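Local coordinates for Polyphosphate:AMP phosphotransferase (Meiothermus ruber H328, PDB 5O6M) that uses inorganic polyphosphate as phosphate donor to convert AMP to ADP and ADP to ATP, and also accepts other nucleoside mono- and diphosphates, at the interface of chains A and B. Coordinates in Å, arbitrary orientation; residue numbers count along the deposited sequence, not the author numbering. Chains: chain A/B, Polyphosphate:AMP phosphotransferase.

Contact 1: the interface of chains A and B. Residues chain A 57, 108, 111-112, 156; chain B 101-102, 105.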
ATOM      1  N   LYS A  57      -4.990  15.749 -13.207  1.00 34.48           N
ATOM      2  CA  LYS A  57      -3.926  15.345 -12.305  1.00 36.21           C
ATOM      3  C   LYS A  57      -2.685  16.120 -12.705  1.00 30.29           C
ATOM      4  O   LYS A  57      -2.399  16.262 -13.900  1.00 36.27           O
ATOM      5  CB  LYS A  57      -3.648  13.836 -12.373  1.00 36.83           C
ATOM      6  CG  LYS A  57      -4.849  12.964 -12.696  1.00 35.17           C
ATOM      7  CD  LYS A  57      -4.411  11.511 -12.832  1.00 38.70           C
ATOM      8  CE  LYS A  57      -5.567  10.576 -13.156  1.00 40.89           C
ATOM      9  NZ  LYS A  57      -5.796  10.444 -14.625  1.00 45.30           N
ATOM     10  N   HIS A 108       5.301   4.690  -9.391  1.00 29.61           N
ATOM     11  CA  HIS A 108       3.935   4.640  -9.897  1.00 28.56           C
ATOM     12  C   HIS A 108       2.928   4.722  -8.756  1.00 29.48           C
ATOM     13  O   HIS A 108       1.865   5.335  -8.904  1.00 29.43           O
ATOM     14  CB  HIS A 108       3.725   3.357 -10.713  1.00 30.74           C
ATOM     15  CG  HIS A 108       2.580   3.439 -11.677  1.00 33.76           C
ATOM     16  ND1 HIS A 108       2.376   2.510 -12.675  1.00 27.69           N
ATOM     17  CD2 HIS A 108       1.585   4.350 -11.802  1.00 30.51           C
ATOM     18  CE1 HIS A 108       1.302   2.842 -13.369  1.00 33.17           C
ATOM     19  NE2 HIS A 108       0.805   3.956 -12.862  1.00 32.00           N
ATOM     20  N   VAL A 111       1.713   8.502  -7.939  1.00 29.29           N
ATOM     21  CA  VAL A 111       1.248   9.465  -8.938  1.00 25.88           C
ATOM     22  C   VAL A 111       0.003  10.174  -8.414  1.00 35.60           C
ATOM     23  O   VAL A 111      -0.737   9.603  -7.601  1.00 39.42           O
ATOM     24  CB  VAL A 111       0.972   8.790 -10.288  1.00 34.19           C
ATOM     25  CG1 VAL A 111       2.234   8.089 -10.797  1.00 32.31           C
ATOM     26  CG2 VAL A 111      -0.189   7.804 -10.166  1.00 29.05           C
ATOM     27  N   PRO A 112      -0.264  11.409  -8.842  1.00 37.05           N
ATOM     28  CA  PRO A 112      -1.437  12.130  -8.338  1.00 33.39           C
ATOM     29  C   PRO A 112      -2.734  11.579  -8.905  1.00 31.10           C
ATOM     30  O   PRO A 112      -2.810  11.158 -10.062  1.00 31.34           O
ATOM     31  CB  PRO A 112      -1.201  13.568  -8.819  1.00 30.04           C
ATOM     32  CG  PRO A 112      -0.390  13.409 -10.057  1.00 30.70           C
ATOM     33  CD  PRO A 112       0.528  12.234  -9.774  1.00 24.95           C
ATOM     34  N   LEU A 156       0.888   8.195 -18.530  1.00 31.40           N
ATOM     35  CA  LEU A 156       0.349   9.119 -17.531  1.00 32.43           C
ATOM     36  C   LEU A 156      -0.359  10.298 -18.190  1.00 32.01           C
ATOM     37  O   LEU A 156      -1.471  10.668 -17.799  1.00 29.55           O
ATOM     38  CB  LEU A 156       1.465   9.616 -16.608  1.00 30.45           C
ATOM     39  CG  LEU A 156       2.045   8.611 -15.606  1.00 35.03           C
ATOM     40  CD1 LEU A 156       3.082   9.270 -14.696  1.00 29.84           C
ATOM     41  CD2 LEU A 156       0.944   7.950 -14.783  1.00 34.14           C
TER
ATOM     42  N   ARG B 101      -6.925   7.255 -10.654  1.00 35.57           N
ATOM     43  CA  ARG B 101      -5.593   7.146 -11.227  1.00 33.48           C
ATOM     44  C   ARG B 101      -5.676   6.452 -12.578  1.00 36.13           C
ATOM     45  O   ARG B 101      -6.704   5.885 -12.953  1.00 38.54           O
ATOM     46  CB  ARG B 101      -4.639   6.370 -10.314  1.00 29.82           C
ATOM     47  CG  ARG B 101      -4.192   7.118  -9.076  1.00 36.20           C
ATOM     48  CD  ARG B 101      -4.917   6.622  -7.848  1.00 40.87           C
ATOM     49  NE  ARG B 101      -4.407   7.231  -6.623  1.00 32.44           N
ATOM     50  CZ  ARG B 101      -5.147   7.429  -5.538  1.00 43.55           C
ATOM     51  NH1 ARG B 101      -6.425   7.077  -5.538  1.00 42.42           N
ATOM     52  NH2 ARG B 101      -4.616   7.988  -4.462  1.00 45.60           N
ATOM     53  N   ASP B 102      -4.571   6.503 -13.312  1.00 35.51           N
ATOM     54  CA  ASP B 102      -4.495   5.777 -14.570  1.00 31.55           C
ATOM     55  C   ASP B 102      -4.805   4.304 -14.332  1.00 32.28           C
ATOM     56  O   ASP B 102      -4.606   3.773 -13.234  1.00 28.57           O
ATOM     57  CB  ASP B 102      -3.112   5.948 -15.195  1.00 28.37           C
ATOM     58  CG  ASP B 102      -2.010   5.370 -14.324  1.00 37.85           C
ATOM     59  OD1 ASP B 102      -1.528   6.098 -13.432  1.00 37.24           O
ATOM     60  OD2 ASP B 102      -1.627   4.196 -14.516  1.00 35.44           O
ATOM     61  N   TRP B 105      -2.321   1.917 -12.633  1.00 31.03           N
ATOM     62  CA  TRP B 105      -1.917   2.116 -11.243  1.00 28.29           C
ATOM     63  C   TRP B 105      -2.258   0.907 -10.383  1.00 32.67           C
ATOM     64  O   TRP B 105      -1.401   0.381  -9.663  1.00 30.47           O
ATOM     65  CB  TRP B 105      -2.589   3.366 -10.686  1.00 29.85           C
ATOM     66  CG  TRP B 105      -2.346   3.633  -9.232  1.00 30.51           C
ATOM     67  CD1 TRP B 105      -1.235   4.200  -8.674  1.00 26.33           C
ATOM     68  CD2 TRP B 105      -3.263   3.403  -8.154  1.00 23.70           C
ATOM     69  NE1 TRP B 105      -1.400   4.327  -7.310  1.00 27.12           N
ATOM     70  CE2 TRP B 105      -2.637   3.844  -6.968  1.00 27.00           C
ATOM     71  CE3 TRP B 105      -4.550   2.862  -8.076  1.00 29.95           C
ATOM     72  CZ2 TRP B 105      -3.253   3.755  -5.719  1.00 29.76           C
ATOM     73  CZ3 TRP B 105      -5.163   2.774  -6.833  1.00 33.07           C
ATOM     74  CH2 TRP B 105      -4.513   3.217  -5.671  1.00 34.32           C
TER
HETATM   75  O   HOH W   1      -1.422   7.558  -5.950  1.00 34.32           O
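A:His108 and B:Asp102 meet head-on across the two-fold interface between two copies of the kinase, the imidazole of a short helix (105-108) against the carboxylate of a loop. From CB of B:Asp102, CG goes into the crowded position between the backbone N and the carbonyl carbon (chi1 63°), which turns the carboxylate toward chain A. CG then lies at the edge of the imidazole, in the ring plane, and ring and carboxylate planes differ by only 14°. At the tip the branches divide: OD2 accepts a hydrogen bond from A:His108 NE2 at 3.0 Å through its syn lone pair, while OD1 takes a weaker one from the same nitrogen and packs 3.4 Å from the methyl CD2 of A:Leu156. A:Val111 CG2 adds a flank to OD1, at about a right angle to the aspartate. An alanine in place of A:His108 would probably leave the B:Asp102 carboxylate without its NE2 donor and free to turn. The backbone also takes part: A:His108 O lies in the plane of the B:Trp105 ring at its edge, 3.3 Å from CD1, and B:Arg101 CD covers one face of that indole, over its centre. The B:Arg101 NE reaches chain A through a water, 3.1 Å from NE to the water oxygen, which in turn sits 2.7 Å from the carbonyl oxygen of A:Val111.

Contact 2: the interface of chains A and B. Residues chain A 102-104, 148; chain B 154-155, 158-159.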
ATOM      1  N   ASP A 102      10.366  -3.841 -10.120  1.00 32.64           N
ATOM      2  CA  ASP A 102      10.946  -2.894 -11.060  1.00 34.22           C
ATOM      3  C   ASP A 102      11.025  -1.505 -10.421  1.00 35.04           C
ATOM      4  O   ASP A 102      10.219  -1.142  -9.559  1.00 25.31           O
ATOM      5  CB  ASP A 102      10.111  -2.829 -12.333  1.00 33.06           C
ATOM      6  CG  ASP A 102       8.739  -2.236 -12.088  1.00 34.69           C
ATOM      7  OD1 ASP A 102       7.793  -2.999 -11.815  1.00 35.44           O
ATOM      8  OD2 ASP A 102       8.614  -1.000 -12.149  1.00 32.17           O
ATOM      9  N   TYR A 103      11.987  -0.707 -10.887  1.00 29.54           N
ATOM     10  CA  TYR A 103      12.260   0.584 -10.261  1.00 30.59           C
ATOM     11  C   TYR A 103      11.082   1.549 -10.352  1.00 35.66           C
ATOM     12  O   TYR A 103      11.016   2.495  -9.561  1.00 32.51           O
ATOM     13  CB  TYR A 103      13.502   1.216 -10.895  1.00 30.08           C
ATOM     14  CG  TYR A 103      13.349   1.517 -12.375  1.00 31.12           C
ATOM     15  CD1 TYR A 103      13.524   0.517 -13.337  1.00 34.71           C
ATOM     16  CD2 TYR A 103      13.024   2.797 -12.813  1.00 29.78           C
ATOM     17  CE1 TYR A 103      13.384   0.791 -14.692  1.00 25.85           C
ATOM     18  CE2 TYR A 103      12.881   3.082 -14.161  1.00 24.90           C
ATOM     19  CZ  TYR A 103      13.060   2.081 -15.093  1.00 34.54           C
ATOM     20  OH  TYR A 103      12.913   2.379 -16.429  1.00 37.29           O
ATOM     21  N   LEU A 104      10.159   1.343 -11.293  1.00 30.50           N
ATOM     22  CA  LEU A 104       9.007   2.230 -11.423  1.00 33.94           C
ATOM     23  C   LEU A 104       7.873   1.894 -10.463  1.00 32.46           C
ATOM     24  O   LEU A 104       6.943   2.698 -10.325  1.00 33.14           O
ATOM     25  CB  LEU A 104       8.476   2.204 -12.859  1.00 32.48           C
ATOM     26  CG  LEU A 104       9.321   2.952 -13.890  1.00 37.35           C
ATOM     27  CD1 LEU A 104       8.615   3.003 -15.238  1.00 25.90           C
ATOM     28  CD2 LEU A 104       9.632   4.351 -13.392  1.00 27.73           C
ATOM     29  N   HIS A 148      11.665   3.382 -21.199  1.00 29.81           N
ATOM     30  CA  HIS A 148      10.679   3.099 -20.160  1.00 34.50           C
ATOM     31  C   HIS A 148      10.048   4.385 -19.649  1.00 32.08           C
ATOM     32  O   HIS A 148       8.826   4.479 -19.482  1.00 29.92           O
ATOM     33  CB  HIS A 148      11.329   2.359 -18.991  1.00 29.41           C
ATOM     34  CG  HIS A 148      12.007   1.087 -19.370  1.00 31.60           C
ATOM     35  ND1 HIS A 148      12.897   0.451 -18.533  1.00 31.21           N
ATOM     36  CD2 HIS A 148      11.905   0.313 -20.477  1.00 31.66           C
ATOM     37  CE1 HIS A 148      13.332  -0.651 -19.117  1.00 31.87           C
ATOM     38  NE2 HIS A 148      12.745  -0.758 -20.297  1.00 30.60           N
TER
ATOM     39  N   ARG B 154       7.209  -4.323 -21.655  1.00 34.68           N
ATOM     40  CA  ARG B 154       8.625  -4.302 -22.015  1.00 37.62           C
ATOM     41  C   ARG B 154       9.484  -3.878 -20.832  1.00 34.00           C
ATOM     42  O   ARG B 154      10.542  -4.463 -20.582  1.00 31.67           O
ATOM     43  CB  ARG B 154       8.875  -3.367 -23.192  1.00 33.57           C
ATOM     44  CG  ARG B 154      10.346  -3.349 -23.579  1.00 37.00           C
ATOM     45  CD  ARG B 154      10.728  -2.128 -24.388  1.00 40.08           C
ATOM     46  NE  ARG B 154       9.942  -2.016 -25.608  1.00 46.60           N
ATOM     47  CZ  ARG B 154      10.269  -2.585 -26.760  1.00 58.57           C
ATOM     48  NH1 ARG B 154      11.370  -3.322 -26.851  1.00 55.14           N
ATOM     49  NH2 ARG B 154       9.485  -2.422 -27.818  1.00 59.70           N
ATOM     50  N   MET B 155       9.052  -2.845 -20.107  1.00 31.00           N
ATOM     51  CA  MET B 155       9.791  -2.396 -18.931  1.00 34.31           C
ATOM     52  C   MET B 155       9.842  -3.493 -17.872  1.00 31.26           C
ATOM     53  O   MET B 155      10.898  -3.759 -17.285  1.00 32.85           O
ATOM     54  CB  MET B 155       9.145  -1.119 -18.382  1.00 30.63           C
ATOM     55  CG  MET B 155       9.809  -0.552 -17.148  1.00 31.84           C
ATOM     56  SD  MET B 155       9.224  -1.292 -15.608  1.00 33.72           S
ATOM     57  CE  MET B 155       7.450  -1.047 -15.731  1.00 33.68           C
ATOM     58  N   ASP B 158      12.374  -6.099 -19.222  1.00 29.40           N
ATOM     59  CA  ASP B 158      13.747  -5.601 -19.137  1.00 33.27           C
ATOM     60  C   ASP B 158      14.292  -5.697 -17.717  1.00 33.62           C
ATOM     61  O   ASP B 158      15.477  -5.985 -17.515  1.00 33.31           O
ATOM     62  CB  ASP B 158      13.818  -4.151 -19.620  1.00 34.52           C
ATOM     63  CG  ASP B 158      13.784  -4.034 -21.124  1.00 39.31           C
ATOM     64  OD1 ASP B 158      13.971  -5.065 -21.811  1.00 39.98           O
ATOM     65  OD2 ASP B 158      13.575  -2.906 -21.617  1.00 38.91           O
ATOM     66  N   GLU B 159      13.442  -5.450 -16.720  1.00 32.95           N
ATOM     67  CA  GLU B 159      13.862  -5.407 -15.326  1.00 34.09           C
ATOM     68  C   GLU B 159      13.730  -6.754 -14.621  1.00 35.34           C
ATOM     69  O   GLU B 159      13.928  -6.823 -13.401  1.00 34.49           O
ATOM     70  CB  GLU B 159      13.057  -4.339 -14.578  1.00 32.07           C
ATOM     71  CG  GLU B 159      13.261  -2.937 -15.139  1.00 25.40           C
ATOM     72  CD  GLU B 159      14.662  -2.411 -14.902  1.00 36.37           C
ATOM     73  OE1 GLU B 159      15.239  -2.718 -13.835  1.00 32.28           O
ATOM     74  OE2 GLU B 159      15.200  -1.720 -15.800  1.00 33.05           O
TER
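The imidazole of A:His148 is held at its face by B:Met155 and at its edge by B:Asp158, both from helix 145-158 of the other chain. B:Met155 comes over the ring face: its CG stands 3.7 Å from the centroid, displaced toward the rim, a CH-pi contact. At the edge, A:His148 NE2 donates a fairly straight hydrogen bond, 2.7 Å long, to B:Asp158 OD2. The acceptor lies in the ring plane and uses its anti lone pair, although the carboxylate plane is turned 34° from the ring. At the ring's other nitrogen, ND1 pairs with the phenol oxygen OH of A:Tyr103 at 2.9 Å, a bond within chain A whose direction is not decided. With both nitrogens engaged, rotation of the ring is probably restrained.

A:Tyr103 in turn presents the edge of its ring to B:Glu159. The glutamate CD lies in the ring plane, but the carboxylate stands nearly upright against it, at 78°, and OE2 comes to 3.3 Å from CE1. Such an arrangement would let the positive rim of the phenol face a carboxylate oxygen. In B:Met155 the bend at chi2 (-85°) swings SD from the imidazole toward A:Asp102, which the side chain crosses at about a right angle, with SD 3.5 Å from OD2; a further bend at chi3 sets the methyl CE near the same carboxylate.

The patch hides 232 Å² of protein surface, summed over both sides. Its packing and polar bonds tie a loop and helix of chain A to the end of the partner's helix 145-158 and the residue after it, and probably help hold the two copies together in the deposited assembly.

About 17 Å separates the centres of the C-alpha atoms of contact 1 and contact 2, two patches of one two-fold symmetric interface. Helix 145-158 of chain A serves both, while the loop with residue 102 comes from chain B in contact 1 (B:Asp102) and from chain A in contact 2 (A:Asp102). By symmetry each Asp102 therefore faces both His108 and Met155 of the partner, so the two contacts and their twins are probably coupled through this aspartate. The deposited assembly holds four copies, and this pairing would account for one kind of joint within it; the structure alone does not establish the oligomer in solution.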